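Local coordinates for hypoxanthine-guanine phosphoribosyltransferase (Thermus thermophilus, PDB 3ACD), which probably catalyses the magnesium-dependent transfer of a phosphoribosyl group between diphosphate and hypoxanthine or guanine, giving IMP or GMP in purine salvage, at residues A[10-15]-A[150-155]; A[40-45]-A[96-101]; A[109-114]-A[140-145]. One frame throughout, in Å; residues are numbered along the deposited sequence.

Contact 1: residues A[10-15]-A[150-155]. With IMP (inosinic acid), chain B.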
loop_
_atom_site.group_PDB
_atom_site.type_symbol
_atom_site.label_atom_id
_atom_site.label_comp_id
_atom_site.label_asym_id
_atom_site.label_seq_id
_atom_site.Cartn_x
_atom_site.Cartn_y
_atom_site.Cartn_z
ATOM N N GLY A 10 -23.016 11.149 -2.183
ATOM C CA GLY A 10 -22.818 11.821 -0.911
ATOM C C GLY A 10 -22.316 13.247 -1.072
ATOM O O GLY A 10 -22.007 13.672 -2.184
ATOM N N PRO A 11 -22.207 14.008 0.028
ATOM C CA PRO A 11 -21.743 15.398 0.012
ATOM C C PRO A 11 -20.244 15.614 -0.203
ATOM O O PRO A 11 -19.829 16.691 -0.627
ATOM C CB PRO A 11 -22.206 15.920 1.367
ATOM C CG PRO A 11 -22.025 14.721 2.238
ATOM C CD PRO A 11 -22.612 13.612 1.390
ATOM N N VAL A 12 -19.436 14.601 0.095
ATOM C CA VAL A 12 -17.988 14.717 -0.065
ATOM C C VAL A 12 -17.492 14.053 -1.347
ATOM O O VAL A 12 -17.755 12.876 -1.593
ATOM C CB VAL A 12 -17.253 14.095 1.142
ATOM C CG1 VAL A 12 -15.743 14.183 0.944
ATOM C CG2 VAL A 12 -17.665 14.820 2.416
ATOM N N GLN A 13 -16.773 14.825 -2.157
ATOM C CA GLN A 13 -16.227 14.347 -3.418
ATOM C C GLN A 13 -14.858 14.996 -3.629
ATOM O O GLN A 13 -14.749 16.224 -3.663
ATOM C CB GLN A 13 -17.150 14.739 -4.581
ATOM C CG GLN A 13 -18.623 14.348 -4.423
ATOM C CD GLN A 13 -18.861 12.848 -4.492
ATOM O OE1 GLN A 13 -18.098 12.113 -5.120
ATOM N NE2 GLN A 13 -19.940 12.392 -3.862
ATOM N N ILE A 14 -13.816 14.180 -3.761
ATOM C CA ILE A 14 -12.469 14.705 -3.971
ATOM C C ILE A 14 -11.821 13.927 -5.113
ATOM O O ILE A 14 -11.618 12.714 -5.015
ATOM C CB ILE A 14 -11.603 14.568 -2.696
ATOM C CG1 ILE A 14 -12.392 15.056 -1.476
ATOM C CG2 ILE A 14 -10.341 15.400 -2.838
ATOM C CD1 ILE A 14 -11.635 14.938 -0.159
ATOM N N SER A 15 -11.494 14.630 -6.194
ATOM C CA SER A 15 -10.914 13.998 -7.375
ATOM C C SER A 15 -9.511 13.442 -7.189
ATOM O O SER A 15 -8.774 13.850 -6.293
ATOM C CB SER A 15 -10.888 14.981 -8.545
ATOM O OG SER A 15 -9.923 15.997 -8.337
ATOM N N GLU A 150 -9.872 18.538 5.424
ATOM C CA GLU A 150 -10.798 18.516 6.546
ATOM C C GLU A 150 -12.167 18.458 5.876
ATOM O O GLU A 150 -12.454 19.255 4.981
ATOM C CB GLU A 150 -10.683 19.782 7.392
ATOM C CG GLU A 150 -11.712 19.841 8.506
ATOM C CD GLU A 150 -11.571 21.079 9.357
ATOM O OE1 GLU A 150 -10.672 21.109 10.224
ATOM O OE2 GLU A 150 -12.352 22.029 9.143
ATOM N N ILE A 151 -13.008 17.520 6.293
ATOM C CA ILE A 151 -14.323 17.378 5.677
ATOM C C ILE A 151 -15.481 17.351 6.661
ATOM O O ILE A 151 -15.294 17.181 7.867
ATOM C CB ILE A 151 -14.402 16.086 4.827
ATOM C CG1 ILE A 151 -14.229 14.859 5.730
ATOM C CG2 ILE A 151 -13.321 16.102 3.753
ATOM C CD1 ILE A 151 -14.479 13.526 5.036
ATOM N N GLU A 152 -16.687 17.527 6.126
ATOM C CA GLU A 152 -17.895 17.497 6.931
ATOM C C GLU A 152 -18.171 16.044 7.304
ATOM O O GLU A 152 -17.553 15.124 6.761
ATOM C CB GLU A 152 -19.082 18.055 6.140
ATOM C CG GLU A 152 -19.415 17.265 4.883
ATOM C CD GLU A 152 -20.660 17.776 4.179
ATOM O OE1 GLU A 152 -21.757 17.697 4.774
ATOM O OE2 GLU A 152 -20.542 18.256 3.032
ATOM N N ASP A 153 -19.106 15.848 8.224
ATOM C CA ASP A 153 -19.473 14.514 8.679
ATOM C C ASP A 153 -20.201 13.732 7.588
ATOM O O ASP A 153 -21.334 14.053 7.227
ATOM C CB ASP A 153 -20.349 14.630 9.930
ATOM C CG ASP A 153 -20.804 13.286 10.458
ATOM O OD1 ASP A 153 -20.172 12.260 10.131
ATOM O OD2 ASP A 153 -21.792 13.260 11.221
ATOM N N ALA A 154 -19.535 12.709 7.061
ATOM C CA ALA A 154 -20.103 11.861 6.019
ATOM C C ALA A 154 -19.276 10.585 5.906
ATOM O O ALA A 154 -18.092 10.582 6.249
ATOM C CB ALA A 154 -20.101 12.600 4.681
ATOM N N TYR A 155 -19.893 9.497 5.451
ATOM C CA TYR A 155 -19.143 8.258 5.291
ATOM C C TYR A 155 -18.506 8.294 3.913
ATOM O O TYR A 155 -19.206 8.271 2.896
ATOM C CB TYR A 155 -20.034 7.020 5.383
ATOM C CG TYR A 155 -19.209 5.749 5.401
ATOM C CD1 TYR A 155 -18.612 5.308 6.578
ATOM C CD2 TYR A 155 -18.942 5.046 4.224
ATOM C CE1 TYR A 155 -17.763 4.208 6.591
ATOM C CE2 TYR A 155 -18.090 3.940 4.223
ATOM C CZ TYR A 155 -17.502 3.530 5.412
ATOM O OH TYR A 155 -16.626 2.467 5.429
HETATM P P IMP B . -11.871 6.645 14.602
HETATM O O1P IMP B . -13.275 6.934 14.966
HETATM O O2P IMP B . -11.194 5.767 15.760
HETATM O O3P IMP B . -11.069 8.031 14.421
HETATM O "O5'" IMP B . -11.870 5.832 13.200
HETATM C "C5'" IMP B . -10.851 4.863 12.965
HETATM C "C4'" IMP B . -11.054 4.159 11.621
HETATM O "O4'" IMP B . -12.460 4.180 11.228
HETATM C "C3'" IMP B . -10.357 4.944 10.486
HETATM O "O3'" IMP B . -8.957 4.664 10.429
HETATM C "C2'" IMP B . -11.099 4.389 9.259
HETATM O "O2'" IMP B . -10.525 3.154 8.818
HETATM C "C1'" IMP B . -12.527 4.169 9.786
HETATM N N9 IMP B . -13.406 5.251 9.282
HETATM C C8 IMP B . -13.887 6.334 9.981
HETATM N N7 IMP B . -14.627 7.079 9.203
HETATM C C5 IMP B . -14.660 6.531 7.970
HETATM C C6 IMP B . -15.286 6.871 6.726
HETATM O O6 IMP B . -15.969 7.877 6.625
HETATM N N1 IMP B . -15.089 6.043 5.648
HETATM C C2 IMP B . -14.315 4.908 5.753
HETATM N N3 IMP B . -13.739 4.581 6.890
HETATM C C4 IMP B . -13.877 5.349 8.007
#
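On the purine side of the nucleotide pocket, Pro11 and Val12 pack against Glu152 and Ala154 of the loop that carries Tyr155. No hydrogen bond joins 10-15 to 150-155. The pyrrolidine ring of Pro11 touches with two carbons. Pro11 CG meets Ala154 CB at 3.8 Å, and Pro11 CB lies 3.3 Å from Glu152 OE2. Val12 is the buried residue here and uses both methyls. Val12 CG2 sits 4.0 Å from Ala154 CB and also meets the CG of Glu152, whose side chain runs past it in the opposite direction. Val12 CG1, anti to the backbone N (chi1 178°), reaches Ile151 CG2 at 4.2 Å, the two side chains crossing at about a right angle.

In this phosphoribosyltransferase fold, 150-155 follows strand 146-150 of the parallel sheet, and 10-15 leads into helix 16-33. Lys134 donates to Ala154 O, next to the base. Tyr155 points away from 10-15 and lays one ring face on the hypoxanthine. IMP N1 stands 3.4 Å above the Tyr155 ring plane, offset toward the rim, and the nearest ring atom is CE1. Tyr155 OH is hydrogen-bonded to Asp162 O. An alanine at Tyr155 would probably leave this face of the base without its aromatic cover and Asp162 O without the phenol. Val12 O is hydrogen-bonded to Ser175 OG of strand 174-175.

Contact 2: residues A[40-45]-A[96-101]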
loop_
_atom_site.group_PDB
_atom_site.type_symbol
_atom_site.label_atom_id
_atom_site.label_comp_id
_atom_site.label_asym_id
_atom_site.label_seq_id
_atom_site.Cartn_x
_atom_site.Cartn_y
_atom_site.Cartn_z
ATOM N N HIS A 40 10.547 7.177 10.126
ATOM C CA HIS A 40 10.021 5.827 10.058
ATOM C C HIS A 40 8.516 6.002 9.931
ATOM O O HIS A 40 7.856 6.425 10.879
ATOM C CB HIS A 40 10.357 5.069 11.343
ATOM C CG HIS A 40 9.838 3.666 11.368
ATOM N ND1 HIS A 40 10.187 2.727 10.421
ATOM C CD2 HIS A 40 9.004 3.039 12.231
ATOM C CE1 HIS A 40 9.590 1.582 10.699
ATOM N NE2 HIS A 40 8.865 1.746 11.792
ATOM N N LEU A 41 7.977 5.695 8.757
ATOM C CA LEU A 41 6.545 5.843 8.526
ATOM C C LEU A 41 5.780 4.552 8.789
ATOM O O LEU A 41 6.101 3.500 8.240
ATOM C CB LEU A 41 6.278 6.316 7.093
ATOM C CG LEU A 41 6.643 7.765 6.751
ATOM C CD1 LEU A 41 8.142 7.972 6.890
ATOM C CD2 LEU A 41 6.199 8.079 5.332
ATOM N N ILE A 42 4.764 4.642 9.641
ATOM C CA ILE A 42 3.952 3.481 9.973
ATOM C C ILE A 42 2.567 3.613 9.353
ATOM O O ILE A 42 1.778 4.476 9.741
ATOM C CB ILE A 42 3.806 3.332 11.496
ATOM C CG1 ILE A 42 5.194 3.193 12.130
ATOM C CG2 ILE A 42 2.916 2.132 11.821
ATOM C CD1 ILE A 42 5.171 3.057 13.640
ATOM N N CYS A 43 2.288 2.751 8.383
ATOM C CA CYS A 43 1.009 2.748 7.693
ATOM C C CYS A 43 -0.039 1.953 8.463
ATOM O O CYS A 43 0.167 0.780 8.781
ATOM C CB CYS A 43 1.174 2.148 6.296
ATOM S SG CYS A 43 -0.387 1.908 5.405
ATOM N N VAL A 44 -1.159 2.598 8.772
ATOM C CA VAL A 44 -2.237 1.924 9.481
ATOM C C VAL A 44 -3.133 1.239 8.452
ATOM O O VAL A 44 -3.899 1.889 7.738
ATOM C CB VAL A 44 -3.076 2.918 10.324
ATOM C CG1 VAL A 44 -4.231 2.185 11.002
ATOM C CG2 VAL A 44 -2.195 3.577 11.380
ATOM N N LEU A 45 -3.016 -0.084 8.369
ATOM C CA LEU A 45 -3.804 -0.883 7.430
ATOM C C LEU A 45 -5.239 -1.038 7.932
ATOM O O LEU A 45 -5.484 -0.952 9.133
ATOM C CB LEU A 45 -3.165 -2.267 7.266
ATOM C CG LEU A 45 -1.799 -2.306 6.579
ATOM C CD1 LEU A 45 -1.216 -3.709 6.661
ATOM C CD2 LEU A 45 -1.954 -1.869 5.129
ATOM N N ARG A 96 13.394 6.512 17.235
ATOM C CA ARG A 96 13.132 6.893 15.846
ATOM C C ARG A 96 12.159 8.065 15.779
ATOM O O ARG A 96 11.366 8.286 16.699
ATOM C CB ARG A 96 12.513 5.727 15.045
ATOM C CG ARG A 96 13.393 4.491 14.819
ATOM C CD ARG A 96 14.662 4.805 14.035
ATOM N NE ARG A 96 14.410 5.356 12.702
ATOM C CZ ARG A 96 14.014 4.648 11.646
ATOM N NH1 ARG A 96 13.814 3.337 11.746
ATOM N NH2 ARG A 96 13.828 5.255 10.479
ATOM N N ASP A 97 12.236 8.822 14.689
ATOM C CA ASP A 97 11.317 9.930 14.464
ATOM C C ASP A 97 10.211 9.284 13.642
ATOM O O ASP A 97 10.341 9.086 12.435
ATOM C CB ASP A 97 12.012 11.051 13.698
ATOM C CG ASP A 97 13.065 11.744 14.537
ATOM O OD1 ASP A 97 12.705 12.271 15.611
ATOM O OD2 ASP A 97 14.244 11.753 14.138
ATOM N N VAL A 98 9.132 8.932 14.330
ATOM C CA VAL A 98 8.000 8.247 13.727
ATOM C C VAL A 98 6.909 9.133 13.138
ATOM O O VAL A 98 6.577 10.189 13.680
ATOM C CB VAL A 98 7.335 7.308 14.768
ATOM C CG1 VAL A 98 6.166 6.557 14.137
ATOM C CG2 VAL A 98 8.370 6.331 15.321
ATOM N N ILE A 99 6.360 8.690 12.011
ATOM C CA ILE A 99 5.257 9.392 11.371
ATOM C C ILE A 99 4.173 8.349 11.130
ATOM O O ILE A 99 4.376 7.399 10.377
ATOM C CB ILE A 99 5.634 10.009 10.004
ATOM C CG1 ILE A 99 6.743 11.054 10.165
ATOM C CG2 ILE A 99 4.393 10.664 9.387
ATOM C CD1 ILE A 99 7.213 11.648 8.840
ATOM N N VAL A 100 3.034 8.518 11.793
ATOM C CA VAL A 100 1.911 7.604 11.631
ATOM C C VAL A 100 1.153 8.050 10.383
ATOM O O VAL A 100 0.910 9.241 10.201
ATOM C CB VAL A 100 0.951 7.671 12.842
ATOM C CG1 VAL A 100 -0.241 6.744 12.621
ATOM C CG2 VAL A 100 1.694 7.287 14.120
ATOM N N VAL A 101 0.798 7.103 9.521
ATOM C CA VAL A 101 0.067 7.429 8.304
ATOM C C VAL A 101 -1.315 6.778 8.380
ATOM O O VAL A 101 -1.451 5.554 8.286
ATOM C CB VAL A 101 0.822 6.936 7.046
ATOM C CG1 VAL A 101 0.045 7.312 5.789
ATOM C CG2 VAL A 101 2.218 7.555 7.008
#
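His40, first in strand 40-45, meets Arg96, just ahead of strand 97-101, their side chains crossing at about a right angle. The guanidinium of Arg96 has His40 CB over one face, 3.5 Å above the plane and offset toward the rim. The imidazole and guanidinium planes are 49° apart. The Arg96 chain is bent at chi2 (-61°) and chi3, and its guanidinium ends beside His40 CB. Thr64 OG1 bonds to both His40 ND1 and Arg96 NH2, and Thr38 O also bonds to NH2.

Further along, the side chains sort onto the two faces of the sheet. On the His40 face, Ile42 CD1 reaches Val98 CG1 at 3.7 Å, crossing it obliquely. Val44 CG2 meets Val100 CG1 at 3.9 Å. Helix 109-119 covers this face with Leu114 and Leu118. On the other face, Leu41 and Ile99 lie side by side and point the same way. Leu41 CG and Ile99 CB are 4.1 Å apart. Helix 49-56 packs there against Leu41, Cys43 and Val101.

The strands are neighbours in the parallel sheet of the phosphoribosyltransferase fold, with 64-70 beyond 40-45 and 125-130 beyond 97-102. Five backbone hydrogen bonds join them, from His40 N to Asp97 O at 3.0 Å through to Val44 N to Val101 O. Mostly aliphatic side chains meet the helices on the two faces. At the polar end, the charge of Arg96 is probably offset by the oxygens of Thr64 and Thr38.

Contact 3: residues A[109-114]-A[140-145]. With IMP (inosinic acid), chain B.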
loop_
_atom_site.group_PDB
_atom_site.type_symbol
_atom_site.label_atom_id
_atom_site.label_comp_id
_atom_site.label_asym_id
_atom_site.label_seq_id
_atom_site.Cartn_x
_atom_site.Cartn_y
_atom_site.Cartn_z
ATOM N N LEU A 109 -10.579 7.982 18.470
ATOM C CA LEU A 109 -10.286 6.933 19.442
ATOM C C LEU A 109 -9.149 6.007 19.007
ATOM O O LEU A 109 -8.225 5.744 19.779
ATOM C CB LEU A 109 -11.548 6.107 19.716
ATOM C CG LEU A 109 -12.709 6.884 20.349
ATOM C CD1 LEU A 109 -13.943 5.998 20.441
ATOM C CD2 LEU A 109 -12.299 7.380 21.728
ATOM N N THR A 110 -9.210 5.514 17.776
ATOM C CA THR A 110 -8.172 4.612 17.287
ATOM C C THR A 110 -6.792 5.258 17.290
ATOM O O THR A 110 -5.831 4.680 17.796
ATOM C CB THR A 110 -8.481 4.113 15.867
ATOM O OG1 THR A 110 -9.751 3.450 15.864
ATOM C CG2 THR A 110 -7.417 3.126 15.411
ATOM N N LEU A 111 -6.690 6.455 16.723
ATOM C CA LEU A 111 -5.410 7.145 16.683
ATOM C C LEU A 111 -4.903 7.406 18.099
ATOM O O LEU A 111 -3.705 7.296 18.364
ATOM C CB LEU A 111 -5.538 8.465 15.912
ATOM C CG LEU A 111 -4.266 9.307 15.768
ATOM C CD1 LEU A 111 -3.152 8.474 15.142
ATOM C CD2 LEU A 111 -4.562 10.531 14.910
ATOM N N SER A 112 -5.815 7.750 19.007
ATOM C CA SER A 112 -5.442 8.013 20.392
ATOM C C SER A 112 -4.782 6.776 21.005
ATOM O O SER A 112 -3.736 6.871 21.648
ATOM C CB SER A 112 -6.674 8.398 21.213
ATOM O OG SER A 112 -6.305 8.727 22.541
ATOM N N TYR A 113 -5.399 5.618 20.802
ATOM C CA TYR A 113 -4.859 4.368 21.323
ATOM C C TYR A 113 -3.499 4.091 20.690
ATOM O O TYR A 113 -2.539 3.741 21.378
ATOM C CB TYR A 113 -5.802 3.203 21.014
ATOM C CG TYR A 113 -5.257 1.859 21.439
ATOM C CD1 TYR A 113 -5.178 1.510 22.787
ATOM C CD2 TYR A 113 -4.792 0.944 20.494
ATOM C CE1 TYR A 113 -4.650 0.282 23.184
ATOM C CE2 TYR A 113 -4.261 -0.288 20.881
ATOM C CZ TYR A 113 -4.194 -0.611 22.227
ATOM O OH TYR A 113 -3.671 -1.825 22.613
ATOM N N LEU A 114 -3.424 4.248 19.372
ATOM C CA LEU A 114 -2.181 4.006 18.653
ATOM C C LEU A 114 -1.045 4.891 19.155
ATOM O O LEU A 114 0.068 4.411 19.369
ATOM C CB LEU A 114 -2.385 4.223 17.150
ATOM C CG LEU A 114 -1.155 3.995 16.265
ATOM C CD1 LEU A 114 -0.642 2.572 16.462
ATOM C CD2 LEU A 114 -1.511 4.238 14.801
ATOM N N VAL A 140 -12.049 12.559 21.097
ATOM C CA VAL A 140 -10.798 12.687 21.830
ATOM C C VAL A 140 -9.852 13.497 20.954
ATOM O O VAL A 140 -9.714 13.230 19.760
ATOM C CB VAL A 140 -10.176 11.307 22.156
ATOM C CG1 VAL A 140 -9.981 10.499 20.890
ATOM C CG2 VAL A 140 -8.851 11.496 22.880
ATOM N N GLU A 141 -9.215 14.500 21.541
ATOM C CA GLU A 141 -8.316 15.349 20.779
ATOM C C GLU A 141 -7.005 14.653 20.441
ATOM O O GLU A 141 -6.243 14.268 21.324
ATOM C CB GLU A 141 -8.043 16.646 21.547
ATOM C CG GLU A 141 -7.327 17.719 20.737
ATOM C CD GLU A 141 -7.988 17.982 19.393
ATOM O OE1 GLU A 141 -9.230 18.106 19.343
ATOM O OE2 GLU A 141 -7.261 18.073 18.384
ATOM N N VAL A 142 -6.761 14.484 19.147
ATOM C CA VAL A 142 -5.539 13.860 18.667
ATOM C C VAL A 142 -4.918 14.799 17.638
ATOM O O VAL A 142 -5.623 15.492 16.906
ATOM C CB VAL A 142 -5.813 12.486 18.013
ATOM C CG1 VAL A 142 -6.273 11.494 19.071
ATOM C CG2 VAL A 142 -6.867 12.619 16.929
ATOM N N PRO A 143 -3.585 14.836 17.573
ATOM C CA PRO A 143 -2.903 15.709 16.623
ATOM C C PRO A 143 -2.811 15.152 15.207
ATOM O O PRO A 143 -2.757 13.937 15.001
ATOM C CB PRO A 143 -1.527 15.865 17.250
ATOM C CG PRO A 143 -1.286 14.482 17.785
ATOM C CD PRO A 143 -2.613 14.141 18.438
ATOM N N ILE A 144 -2.817 16.057 14.237
ATOM C CA ILE A 144 -2.660 15.703 12.836
ATOM C C ILE A 144 -1.780 16.819 12.295
ATOM O O ILE A 144 -2.247 17.934 12.046
ATOM C CB ILE A 144 -3.991 15.682 12.058
ATOM C CG1 ILE A 144 -4.974 14.707 12.707
ATOM C CG2 ILE A 144 -3.727 15.241 10.616
ATOM C CD1 ILE A 144 -6.305 14.605 11.973
ATOM N N HIS A 145 -0.497 16.520 12.137
ATOM C CA HIS A 145 0.464 17.504 11.660
ATOM C C HIS A 145 0.429 17.691 10.154
ATOM O O HIS A 145 0.743 18.769 9.646
ATOM C CB HIS A 145 1.867 17.094 12.106
ATOM C CG HIS A 145 1.964 16.809 13.571
ATOM N ND1 HIS A 145 1.474 15.652 14.137
ATOM C CD2 HIS A 145 2.436 17.560 14.595
ATOM C CE1 HIS A 145 1.640 15.701 15.447
ATOM N NE2 HIS A 145 2.219 16.849 15.751
HETATM P P IMP B . -11.871 6.645 14.602
HETATM O O1P IMP B . -13.275 6.934 14.966
HETATM O O2P IMP B . -11.194 5.767 15.760
HETATM O O3P IMP B . -11.069 8.031 14.421
HETATM O "O5'" IMP B . -11.870 5.832 13.200
HETATM C "C5'" IMP B . -10.851 4.863 12.965
HETATM C "C4'" IMP B . -11.054 4.159 11.621
HETATM O "O4'" IMP B . -12.460 4.180 11.228
HETATM C "C3'" IMP B . -10.357 4.944 10.486
HETATM O "O3'" IMP B . -8.957 4.664 10.429
HETATM C "C2'" IMP B . -11.099 4.389 9.259
HETATM O "O2'" IMP B . -10.525 3.154 8.818
HETATM C "C1'" IMP B . -12.527 4.169 9.786
HETATM N N9 IMP B . -13.406 5.251 9.282
HETATM C C8 IMP B . -13.887 6.334 9.981
HETATM N N7 IMP B . -14.627 7.079 9.203
HETATM C C5 IMP B . -14.660 6.531 7.970
HETATM C C6 IMP B . -15.286 6.871 6.726
HETATM O O6 IMP B . -15.969 7.877 6.625
HETATM N N1 IMP B . -15.089 6.043 5.648
HETATM C C2 IMP B . -14.315 4.908 5.753
HETATM N N3 IMP B . -13.739 4.581 6.890
HETATM C C4 IMP B . -13.877 5.349 8.007
#
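The backbones of 109-114 and 140-145 come closest at Ser112 and Val142, whose CA atoms are 6.1 Å apart. The first segment is the opening of helix 109-119, just past the phosphate-binding loop of the phosphoribosyltransferase fold. The second is the loop between strands 132-133 and 146-150.

No hydrogen bond crosses between them, and the fit is mostly one of aliphatic branches, with Ser112 among them. Val140 uses both methyls. Val140 CG1 lies 3.5 Å from Leu109 N and also touches Leu109 CD2, the two side chains crossing obliquely. Val140 CG1 sits between the backbone N and the carbonyl carbon (chi1 56°) and CG2 is anti to the N, which puts CG1 on Leu109 and CG2 beside Ser112 OG. Val142 likewise divides its branches. Val142 CG1 meets Ser112 CB at 3.8 Å, and Val142 CG2 meets Leu111 CD2 at 3.7 Å. Val105 of strand 104-105 packs against both Leu111 and Val142, continuing the apolar patch toward the sheet. Leu111 CD2 also lies 3.9 Å from Pro143 O. That carbonyl oxygen is buried by the contact and has no polar partner in the model.

Thr110 points away from 140-145, and its N and OG1 reach the nucleotide. The same helix turn therefore packs on 140-145 and also holds the 5'-phosphate. Thr107 OG1, Gly108 N and Asp106 N also bond to IMP. The backbone N of Leu109 is hydrogen-bonded to Thr107 OG1. IMP O2P receives two bonds from Thr110, one from Thr110 N at 2.8 Å and one from Thr110 OG1 at 2.7 Å.

Contact 2 is the buried one, made of two neighbouring strands of the parallel sheet joined by backbone hydrogen bonds. Contact 1 lies at the surface, and contact 3 is partly buried; neither has a hydrogen bond between its segments. Both rely mostly on apolar side chains, with Glu152 in contact 1 and Ser112 in contact 3 joining them. Contacts 2 and 3 adjoin: Leu114 CD2 of helix 109-119 packs on Val44 CG2 and Val100 CG1, each at 3.6 Å. Contacts 1 and 3 do not touch, their nearest atoms being about 8 Å apart, yet both reach IMP. Contact 1 meets its base, and contact 3 its phosphate. Contacts 1 and 2 lie on opposite sides of the chain's centre.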